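Local coordinates for cellulose-binding protein (Saccharophagus degradans, PDB 2YHG) that is named a cellulose-binding protein, is related to nucleoside hydrolases and may hydrolyse glycosyl compounds in carbohydrate metabolism, this part holding its hydrolase-like and C-terminal domains, at residues G265-R270 with Y427-V432; K305-A310 with S377-A382. All blocks are in the same frame, centred on the assembly; numbering follows the deposited sequence.

Contact 1: G265-R270 with Y427-V432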
loop_
_atom_site.group_PDB
_atom_site.type_symbol
_atom_site.label_atom_id
_atom_site.label_comp_id
_atom_site.label_asym_id
_atom_site.label_seq_id
_atom_site.Cartn_x
_atom_site.Cartn_y
_atom_site.Cartn_z
ATOM N N GLY A 265 -0.770 0.573 11.354
ATOM C CA GLY A 265 0.454 1.259 10.969
ATOM C C GLY A 265 1.327 0.410 10.067
ATOM O O GLY A 265 1.298 -0.823 10.106
ATOM N N GLY A 266 2.079 1.089 9.207
ATOM C CA GLY A 266 2.895 0.447 8.206
ATOM C C GLY A 266 3.319 1.481 7.203
ATOM O O GLY A 266 3.205 2.675 7.446
ATOM N N TRP A 267 3.877 1.041 6.088
ATOM C CA TRP A 267 4.497 1.967 5.153
ATOM C C TRP A 267 3.518 2.896 4.449
ATOM O O TRP A 267 3.961 3.873 3.833
ATOM C CB TRP A 267 5.314 1.213 4.134
ATOM C CG TRP A 267 6.561 0.529 4.557
ATOM C CD1 TRP A 267 7.035 0.324 5.818
ATOM C CD2 TRP A 267 7.513 -0.025 3.654
ATOM N NE1 TRP A 267 8.259 -0.319 5.749
ATOM C CE2 TRP A 267 8.572 -0.529 4.426
ATOM C CE3 TRP A 267 7.582 -0.117 2.260
ATOM C CZ2 TRP A 267 9.694 -1.122 3.863
ATOM C CZ3 TRP A 267 8.703 -0.688 1.699
ATOM C CH2 TRP A 267 9.760 -1.174 2.497
ATOM N N GLY A 268 2.219 2.622 4.507
ATOM C CA GLY A 268 1.223 3.562 4.024
ATOM C C GLY A 268 0.624 4.459 5.089
ATOM O O GLY A 268 -0.315 5.216 4.801
ATOM N N GLY A 269 1.152 4.396 6.304
ATOM C CA GLY A 269 0.651 5.179 7.415
ATOM C C GLY A 269 -0.255 4.418 8.350
ATOM O O GLY A 269 -0.528 3.216 8.188
ATOM N N ARG A 270 -0.729 5.143 9.356
ATOM C CA ARG A 270 -1.553 4.599 10.449
ATOM C C ARG A 270 -2.814 5.444 10.564
ATOM O O ARG A 270 -2.725 6.670 10.557
ATOM C CB ARG A 270 -0.767 4.630 11.769
ATOM C CG ARG A 270 -1.475 3.927 12.881
ATOM C CD ARG A 270 -0.603 3.785 14.119
ATOM N NE ARG A 270 -0.072 5.079 14.607
ATOM C CZ ARG A 270 -0.779 5.972 15.298
ATOM N NH1 ARG A 270 -2.016 5.706 15.645
ATOM N NH2 ARG A 270 -0.241 7.132 15.625
ATOM N N TYR A 427 15.381 -4.618 4.832
ATOM C CA TYR A 427 14.587 -4.869 6.028
ATOM C C TYR A 427 13.486 -5.868 5.751
ATOM O O TYR A 427 12.977 -5.981 4.636
ATOM C CB TYR A 427 13.983 -3.564 6.548
ATOM C CG TYR A 427 15.010 -2.566 7.053
ATOM C CD1 TYR A 427 15.817 -1.818 6.177
ATOM C CD2 TYR A 427 15.187 -2.359 8.399
ATOM C CE1 TYR A 427 16.740 -0.913 6.662
ATOM C CE2 TYR A 427 16.109 -1.475 8.886
ATOM C CZ TYR A 427 16.834 -0.699 8.020
ATOM O OH TYR A 427 17.790 0.159 8.532
ATOM N N ALA A 428 13.052 -6.532 6.811
ATOM C CA ALA A 428 11.844 -7.342 6.781
ATOM C C ALA A 428 11.192 -7.309 8.152
ATOM O O ALA A 428 11.811 -6.893 9.136
ATOM C CB ALA A 428 12.136 -8.779 6.366
ATOM N N TYR A 429 9.924 -7.694 8.203
ATOM C CA TYR A 429 9.106 -7.494 9.394
ATOM C C TYR A 429 8.306 -8.719 9.732
ATOM O O TYR A 429 7.785 -9.396 8.853
ATOM C CB TYR A 429 8.106 -6.356 9.140
ATOM C CG TYR A 429 8.743 -5.059 8.720
ATOM C CD1 TYR A 429 9.378 -4.248 9.625
ATOM C CD2 TYR A 429 8.774 -4.675 7.376
ATOM C CE1 TYR A 429 9.980 -3.068 9.217
ATOM C CE2 TYR A 429 9.330 -3.488 6.970
ATOM C CZ TYR A 429 9.926 -2.691 7.897
ATOM O OH TYR A 429 10.453 -1.476 7.482
ATOM N N ARG A 430 8.067 -8.909 11.034
ATOM C CA ARG A 430 6.993 -9.765 11.510
ATOM C C ARG A 430 6.342 -9.135 12.730
ATOM O O ARG A 430 6.982 -8.993 13.767
ATOM C CB ARG A 430 7.465 -11.170 11.872
ATOM C CG ARG A 430 6.337 -12.054 12.413
ATOM C CD ARG A 430 5.389 -12.491 11.298
ATOM N NE ARG A 430 6.110 -13.294 10.302
ATOM C CZ ARG A 430 6.583 -14.524 10.520
ATOM N NH1 ARG A 430 6.177 -15.230 11.558
ATOM N NH2 ARG A 430 7.392 -15.105 9.649
ATOM N N ARG A 431 5.076 -8.772 12.618
ATOM C CA ARG A 431 4.281 -8.368 13.740
ATOM C C ARG A 431 3.658 -9.564 14.412
ATOM O O ARG A 431 3.102 -10.433 13.766
ATOM C CB ARG A 431 3.190 -7.375 13.305
ATOM C CG ARG A 431 2.451 -6.759 14.500
ATOM C CD ARG A 431 1.263 -5.906 14.080
ATOM N NE ARG A 431 1.693 -4.847 13.176
ATOM C CZ ARG A 431 1.419 -3.549 13.261
ATOM N NH1 ARG A 431 0.758 -3.032 14.269
ATOM N NH2 ARG A 431 1.823 -2.778 12.271
ATOM N N VAL A 432 3.757 -9.576 15.738
ATOM C CA VAL A 432 3.107 -10.539 16.603
ATOM C C VAL A 432 2.060 -9.794 17.416
ATOM O O VAL A 432 2.392 -8.932 18.234
ATOM C CB VAL A 432 4.099 -11.246 17.526
ATOM C CG1 VAL A 432 3.385 -12.343 18.297
ATOM C CG2 VAL A 432 5.252 -11.848 16.718
#

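Contact 2: K305-A310 with S377-A382. With MG (magnesium ion), chain E; EDO (1,2-ethanediol), chain K.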
loop_
_atom_site.group_PDB
_atom_site.type_symbol
_atom_site.label_atom_id
_atom_site.label_comp_id
_atom_site.label_asym_id
_atom_site.label_seq_id
_atom_site.Cartn_x
_atom_site.Cartn_y
_atom_site.Cartn_z
ATOM N N LYS A 305 7.176 8.483 7.742
ATOM C CA LYS A 305 8.584 8.798 7.863
ATOM C C LYS A 305 9.365 7.851 8.754
ATOM O O LYS A 305 10.545 7.591 8.505
ATOM C CB LYS A 305 8.726 10.258 8.288
ATOM C CG LYS A 305 10.164 10.727 8.391
ATOM N N ARG A 306 8.738 7.322 9.794
ATOM C CA ARG A 306 9.431 6.375 10.638
ATOM C C ARG A 306 9.968 5.172 9.871
ATOM O O ARG A 306 10.933 4.561 10.328
ATOM C CB ARG A 306 8.524 5.959 11.779
ATOM C CG ARG A 306 7.315 5.159 11.336
ATOM C CD ARG A 306 6.365 4.866 12.477
ATOM N NE ARG A 306 7.039 4.142 13.528
ATOM C CZ ARG A 306 6.685 4.164 14.806
ATOM N NH1 ARG A 306 5.562 4.738 15.199
ATOM N NH2 ARG A 306 7.424 3.525 15.692
ATOM N N TRP A 307 9.370 4.840 8.735
ATOM C CA TRP A 307 9.768 3.714 7.922
ATOM C C TRP A 307 10.725 4.086 6.773
ATOM O O TRP A 307 11.101 3.235 6.000
ATOM C CB TRP A 307 8.522 3.075 7.304
ATOM C CG TRP A 307 7.430 2.747 8.299
ATOM C CD1 TRP A 307 6.240 3.391 8.416
ATOM C CD2 TRP A 307 7.429 1.730 9.315
ATOM N NE1 TRP A 307 5.503 2.867 9.439
ATOM C CE2 TRP A 307 6.215 1.847 10.017
ATOM C CE3 TRP A 307 8.345 0.750 9.704
ATOM C CZ2 TRP A 307 5.870 0.992 11.053
ATOM C CZ3 TRP A 307 7.991 -0.101 10.731
ATOM C CH2 TRP A 307 6.777 0.041 11.405
ATOM N N SER A 308 11.083 5.358 6.653
ATOM C CA SER A 308 11.739 5.885 5.466
ATOM C C SER A 308 13.022 5.146 5.101
ATOM O O SER A 308 13.284 4.927 3.927
ATOM C CB SER A 308 12.027 7.391 5.613
ATOM O OG SER A 308 10.884 8.167 5.249
ATOM N N THR A 309 13.874 4.830 6.079
ATOM C CA THR A 309 15.136 4.188 5.708
ATOM C C THR A 309 14.860 2.887 4.973
ATOM O O THR A 309 15.508 2.574 3.950
ATOM C CB THR A 309 16.020 3.972 6.916
ATOM O OG1 THR A 309 16.367 5.247 7.440
ATOM C CG2 THR A 309 17.294 3.210 6.538
ATOM N N ALA A 310 13.954 2.071 5.519
ATOM C CA ALA A 310 13.613 0.807 4.891
ATOM C C ALA A 310 13.025 1.023 3.498
ATOM O O ALA A 310 13.334 0.309 2.558
ATOM C CB ALA A 310 12.678 0.001 5.768
ATOM N N SER A 377 10.330 -4.503 19.088
ATOM C CA SER A 377 9.757 -3.310 19.646
ATOM C C SER A 377 8.292 -3.490 19.995
ATOM O O SER A 377 7.599 -4.342 19.442
ATOM C CB SER A 377 9.924 -2.134 18.668
ATOM O OG SER A 377 9.245 -2.407 17.471
ATOM N N HIS A 378 7.827 -2.726 20.974
ATOM C CA HIS A 378 6.414 -2.639 21.298
ATOM C C HIS A 378 5.764 -1.530 20.486
ATOM O O HIS A 378 6.089 -0.337 20.669
ATOM C CB HIS A 378 6.236 -2.337 22.796
ATOM C CG HIS A 378 4.807 -2.162 23.167
ATOM N ND1 HIS A 378 4.387 -1.271 24.126
ATOM C CD2 HIS A 378 3.686 -2.754 22.686
ATOM C CE1 HIS A 378 3.068 -1.279 24.168
ATOM N NE2 HIS A 378 2.611 -2.163 23.292
ATOM N N TYR A 379 4.859 -1.891 19.591
ATOM C CA TYR A 379 4.187 -0.887 18.729
ATOM C C TYR A 379 2.938 -0.406 19.438
ATOM O O TYR A 379 1.791 -0.682 19.076
ATOM C CB TYR A 379 3.893 -1.528 17.375
ATOM C CG TYR A 379 3.656 -0.539 16.245
ATOM C CD1 TYR A 379 3.468 0.821 16.458
ATOM C CD2 TYR A 379 3.636 -0.975 14.952
ATOM C CE1 TYR A 379 3.287 1.690 15.412
ATOM C CE2 TYR A 379 3.480 -0.119 13.893
ATOM C CZ TYR A 379 3.285 1.221 14.123
ATOM O OH TYR A 379 3.102 2.052 13.043
ATOM N N GLY A 380 3.169 0.359 20.506
ATOM C CA GLY A 380 2.091 0.767 21.400
ATOM C C GLY A 380 1.064 1.709 20.788
ATOM O O GLY A 380 -0.078 1.737 21.191
ATOM N N GLU A 381 1.447 2.416 19.737
ATOM C CA GLU A 381 0.506 3.287 19.027
ATOM C C GLU A 381 -0.614 2.458 18.396
ATOM O O GLU A 381 -1.696 2.993 18.149
ATOM C CB GLU A 381 1.214 4.076 17.933
ATOM C CG GLU A 381 2.250 5.041 18.429
ATOM C CD GLU A 381 3.658 4.466 18.307
ATOM O OE1 GLU A 381 3.875 3.274 18.617
ATOM O OE2 GLU A 381 4.563 5.243 17.983
ATOM N N ALA A 382 -0.328 1.213 18.038
ATOM C CA ALA A 382 -1.221 0.406 17.243
ATOM C C ALA A 382 -2.136 -0.494 18.077
ATOM O O ALA A 382 -3.135 -0.998 17.566
ATOM C CB ALA A 382 -0.422 -0.461 16.293
HETATM MG MG MG E . -1.350 0.878 22.961
HETATM C C1 EDO K . 8.604 0.013 15.230
HETATM O O1 EDO K . 9.261 1.220 15.634
HETATM C C2 EDO K . 7.199 -0.123 15.795
HETATM O O2 EDO K . 7.264 -0.276 17.206
HETATM O O HOH W 1 6.471 2.239 18.111
HETATM O O HOH W 2 -2.428 2.912 23.296
#

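Contact 1: G265-R270 with Y427-V432
The contact lies at the interface of two domains, where W267 in a glycine-rich loop of the nucleoside hydrolase-like domain meets Y429 on strand 427-436 of the C-terminal beta domain. The indole NE1 of W267 donates a hydrogen bond to the phenol OH of Y429 over 3.0 Å, with an N-H...O angle of 155°. The oxygen sits at the edge of the indole, practically in its plane. The two rings cross at about a right angle, with planes 89° apart, and W267 CZ2 lies 3.9 Å from Y429 CE2. The phenol therefore gives both a polar anchor and an apolar flank to the same indole edge. In Y429, CG is anti to the carbonyl carbon (chi1 -56°), and the ring extends from the strand toward the loop. The side of helix 308-323 packs against both aromatics, through A310.

Two residues further along the strand, R431 reaches the start of the loop. Its chain runs straight and then bends at chi3. G265 O lies at the edge of the guanidinium, 3.0 Å from NH2. The polar partners that R431 clearly bonds lie outside the two segments: NE bonds to L256 O, and NH1 to M264 O and H413 ND1. These bonds would hold the guanidinium in a fixed orientation.

The loop itself is shaped by a type I beta turn from G266 to G269, closed by the bond from G269 N to G266 O at 2.9 Å. The loop also carries a magnesium site, to which G266 and S303 belong. The arrangement is that of a metal-carrying, glycine-rich turn docked on one face of a beta sheet at an interdomain interface.

Contact 2: K305-A310 with S377-A382
Water 1 is gripped by three groups: R306 NH2 donates to it, it donates to E381 OE1 at 2.8 Å, and it bonds to O2 of the ethanediol. This water bridge lies beside a direct salt bridge. There NH1 of R306 donates to OE2 of E381 over 3.0 Å, with an angle of 164°. The bond is nearly in the guanidinium plane but reaches the carboxylate from above its plane, and the two planes are 64° apart. In R306, CG stands between the backbone N and the carbonyl carbon (chi1 67°), and CG lies over one face of the W307 indole.

Y379 CE1 lies over one face of the same guanidinium, 3.8 Å from R306 NH1, and this nitrogen is oblique to the phenol ring. NH2 of R306 also bonds to O1 of the ethanediol at 2.9 Å, and S377 OG shares a hydrogen bond with O2. C2 of this diol, probably from the crystallisation liquor, lies over one face of the Y379 ring and A382 CB over the opposite one, both offset toward the ring's rim. Next to these polar groups, the indole edge of W307 meets the phenol, with CZ2 3.6 Å from Y379 OH. That hydroxyl is buried and has no polar partner in the model.

Y379 is the centre of an inverse gamma turn that ends strand 372-378. G380 gives its carbonyl to a magnesium ion also bound by D383, Y385 and water 2. The contact joins the lead-in to helix 308-323 to a metal-bound turn at the end of an outer sheet strand.

From the N terminus, the chain passes the six-stranded parallel sheet and reaches the loop 265-270, the first half of contact 1. It then enters the lead-in to helix 308-323, which opens contact 2. Strand 372-378 and its turn close contact 2, and strand 427-436 closes contact 1. Contact 2 is thus nested inside the larger loop of contact 1. The two centres are about 7 Å apart, and the segments touch directly: W267 packs on W307, A310 on Y429, and G265 on Y379. Both reach the same four-stranded sheet. Together they pin the hydrolase-like domain's loop and the helix start to the C-terminal beta domain.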